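Glyco_hydro_cc domain-containing protein (Blastomyces gilchristii, PDB 6UB0) probably hydrolyses curdlan, a beta-1,3-glucan, as an exo-acting glucanase of glycoside hydrolase family 128, and binds laminaribiose at its -2 and -1 subsites. Local coordinates at residues P99-A104 / N133-F138. Residues are numbered along the deposited sequence; the frame is centred on the assembly and turned at random.
Sequences PYAARA and NCKIDF
Ala101 meets Lys135 where two loops approach each other at the protein surface. The methyl CB of Ala101 presses on the aliphatic part of the lysine chain, 3.4 Å from Lys135 CD and 4.0 Å from Lys135 CB. The first is tight for two carbons. Lys135 CB points toward the other loop, and chi1 (-73°) with the extended chi2 carries CD on to the methyl. Chi3 is also extended, and the chain bends at chi4, beyond the contact. Asp137 OD2 lies 4.0 Å from Ala104 O; both are acceptors, so this is mere proximity. That carboxylate oxygen accepts a hydrogen bond from Leu106 N, at the start of strand 105-111. Within 99-104, a turn is closed by Arg103 N to Tyr100 O at 3.1 Å. The other loop is held from helix 86-96 and the residues after it: Asn98 bonds Lys135 N and Asn133 O, and the Tyr93 hydroxyl bonds Lys135 O. The disulfide from Cys134 to Cys130 ties the loop to the preceding helix. The contact joins two successive helix-to-strand loops, which lead into the adjacent parallel strands 105-111 and 138-146, an arrangement characteristic of the beta/alpha repeats of a TIM barrel.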
loop_
_atom_site.group_PDB
_atom_site.type_symbol
_atom_site.label_atom_id
_atom_site.label_comp_id
_atom_site.label_asym_id
_atom_site.label_seq_id
_atom_site.Cartn_x
_atom_site.Cartn_y
_atom_site.Cartn_z
ATOM N N PRO A 99 -12.861 -13.469 -6.393
ATOM C CA PRO A 99 -13.963 -13.198 -7.319
ATOM C C PRO A 99 -13.799 -12.059 -8.329
ATOM O O PRO A 99 -14.433 -12.117 -9.308
ATOM C CB PRO A 99 -15.133 -12.768 -6.418
ATOM C CG PRO A 99 -14.650 -12.961 -4.974
ATOM C CD PRO A 99 -13.380 -13.781 -5.051
ATOM N N TYR A 100 -13.015 -11.037 -8.004
ATOM C CA TYR A 100 -12.756 -9.858 -8.870
ATOM C C TYR A 100 -11.472 -10.034 -9.677
ATOM O O TYR A 100 -11.024 -9.074 -10.276
ATOM C CB TYR A 100 -12.715 -8.602 -8.002
ATOM C CG TYR A 100 -13.992 -8.456 -7.234
ATOM C CD1 TYR A 100 -15.105 -7.938 -7.851
ATOM C CD2 TYR A 100 -14.108 -8.938 -5.934
ATOM C CE1 TYR A 100 -16.301 -7.825 -7.182
ATOM C CE2 TYR A 100 -15.319 -8.889 -5.271
ATOM C CZ TYR A 100 -16.414 -8.338 -5.909
ATOM O OH TYR A 100 -17.615 -8.234 -5.291
ATOM N N ALA A 101 -10.897 -11.225 -9.679
ATOM C CA ALA A 101 -9.606 -11.516 -10.344
ATOM C C ALA A 101 -9.676 -11.177 -11.836
ATOM O O ALA A 101 -8.657 -10.721 -12.371
ATOM C CB ALA A 101 -9.237 -12.958 -10.158
ATOM N N ALA A 102 -10.822 -11.409 -12.470
ATOM C CA ALA A 102 -10.984 -11.247 -13.933
ATOM C C ALA A 102 -11.022 -9.748 -14.277
ATOM O O ALA A 102 -10.555 -9.373 -15.359
ATOM C CB ALA A 102 -12.207 -12.004 -14.412
ATOM N N ARG A 103 -11.462 -8.907 -13.338
ATOM C CA ARG A 103 -11.764 -7.480 -13.599
ATOM C C ARG A 103 -10.756 -6.546 -12.914
ATOM O O ARG A 103 -10.736 -5.367 -13.208
ATOM C CB ARG A 103 -13.233 -7.240 -13.246
ATOM C CG ARG A 103 -14.160 -7.796 -14.323
ATOM C CD ARG A 103 -15.645 -7.944 -13.986
ATOM N NE ARG A 103 -15.986 -8.413 -12.639
ATOM C CZ ARG A 103 -16.859 -7.819 -11.828
ATOM N NH1 ARG A 103 -17.463 -6.702 -12.207
ATOM N NH2 ARG A 103 -17.061 -8.306 -10.605
ATOM N N ALA A 104 -9.863 -7.057 -12.083
ATOM C CA ALA A 104 -8.953 -6.172 -11.342
ATOM C C ALA A 104 -7.755 -6.974 -10.856
ATOM O O ALA A 104 -7.879 -8.238 -10.658
ATOM C CB ALA A 104 -9.732 -5.541 -10.213
ATOM N N ASN A 133 -4.425 -20.955 -4.070
ATOM C CA ASN A 133 -5.829 -20.644 -4.476
ATOM C C ASN A 133 -6.183 -19.171 -4.200
ATOM O O ASN A 133 -7.341 -18.750 -4.496
ATOM C CB ASN A 133 -6.871 -21.483 -3.735
ATOM C CG ASN A 133 -6.690 -22.985 -3.858
ATOM O OD1 ASN A 133 -6.421 -23.536 -4.936
ATOM N ND2 ASN A 133 -6.884 -23.665 -2.743
ATOM N N CYS A 134 -5.278 -18.412 -3.575
ATOM C CA CYS A 134 -5.447 -16.944 -3.432
ATOM C C CYS A 134 -4.975 -16.362 -4.786
ATOM O O CYS A 134 -3.838 -16.660 -5.222
ATOM C CB CYS A 134 -4.742 -16.388 -2.186
ATOM S SG CYS A 134 -5.458 -16.798 -0.554
ATOM N N LYS A 135 -5.836 -15.602 -5.455
ATOM C CA LYS A 135 -5.531 -14.912 -6.746
ATOM C C LYS A 135 -4.917 -13.537 -6.446
ATOM O O LYS A 135 -5.667 -12.600 -6.169
ATOM C CB LYS A 135 -6.791 -14.797 -7.608
ATOM C CG LYS A 135 -7.231 -16.128 -8.218
ATOM C CD LYS A 135 -8.507 -16.072 -9.020
ATOM C CE LYS A 135 -8.937 -17.416 -9.550
ATOM N NZ LYS A 135 -10.326 -17.681 -9.134
ATOM N N ILE A 136 -3.586 -13.472 -6.474
ATOM C CA ILE A 136 -2.777 -12.325 -5.967
ATOM C C ILE A 136 -1.850 -11.876 -7.091
ATOM O O ILE A 136 -0.964 -12.662 -7.477
ATOM C CB ILE A 136 -1.969 -12.672 -4.699
ATOM C CG1 ILE A 136 -2.853 -13.189 -3.560
ATOM C CG2 ILE A 136 -1.155 -11.465 -4.249
ATOM C CD1 ILE A 136 -2.114 -13.991 -2.508
ATOM N N ASP A 137 -2.032 -10.639 -7.537
ATOM C CA ASP A 137 -1.234 -9.974 -8.600
ATOM C C ASP A 137 -0.057 -9.265 -7.963
ATOM O O ASP A 137 0.913 -9.074 -8.663
ATOM C CB ASP A 137 -2.050 -8.972 -9.428
ATOM C CG ASP A 137 -3.110 -9.671 -10.246
ATOM O OD1 ASP A 137 -2.728 -10.262 -11.239
ATOM O OD2 ASP A 137 -4.289 -9.701 -9.822
ATOM N N PHE A 138 -0.148 -8.851 -6.688
ATOM C CA PHE A 138 0.960 -8.081 -6.046
ATOM C C PHE A 138 0.834 -8.156 -4.524
ATOM O O PHE A 138 -0.277 -8.305 -4.048
ATOM C CB PHE A 138 0.967 -6.649 -6.595
ATOM C CG PHE A 138 -0.239 -5.825 -6.227
ATOM C CD1 PHE A 138 -0.261 -5.078 -5.057
ATOM C CD2 PHE A 138 -1.341 -5.763 -7.063
ATOM C CE1 PHE A 138 -1.371 -4.320 -4.722
ATOM C CE2 PHE A 138 -2.466 -5.021 -6.725
ATOM C CZ PHE A 138 -2.477 -4.284 -5.561
#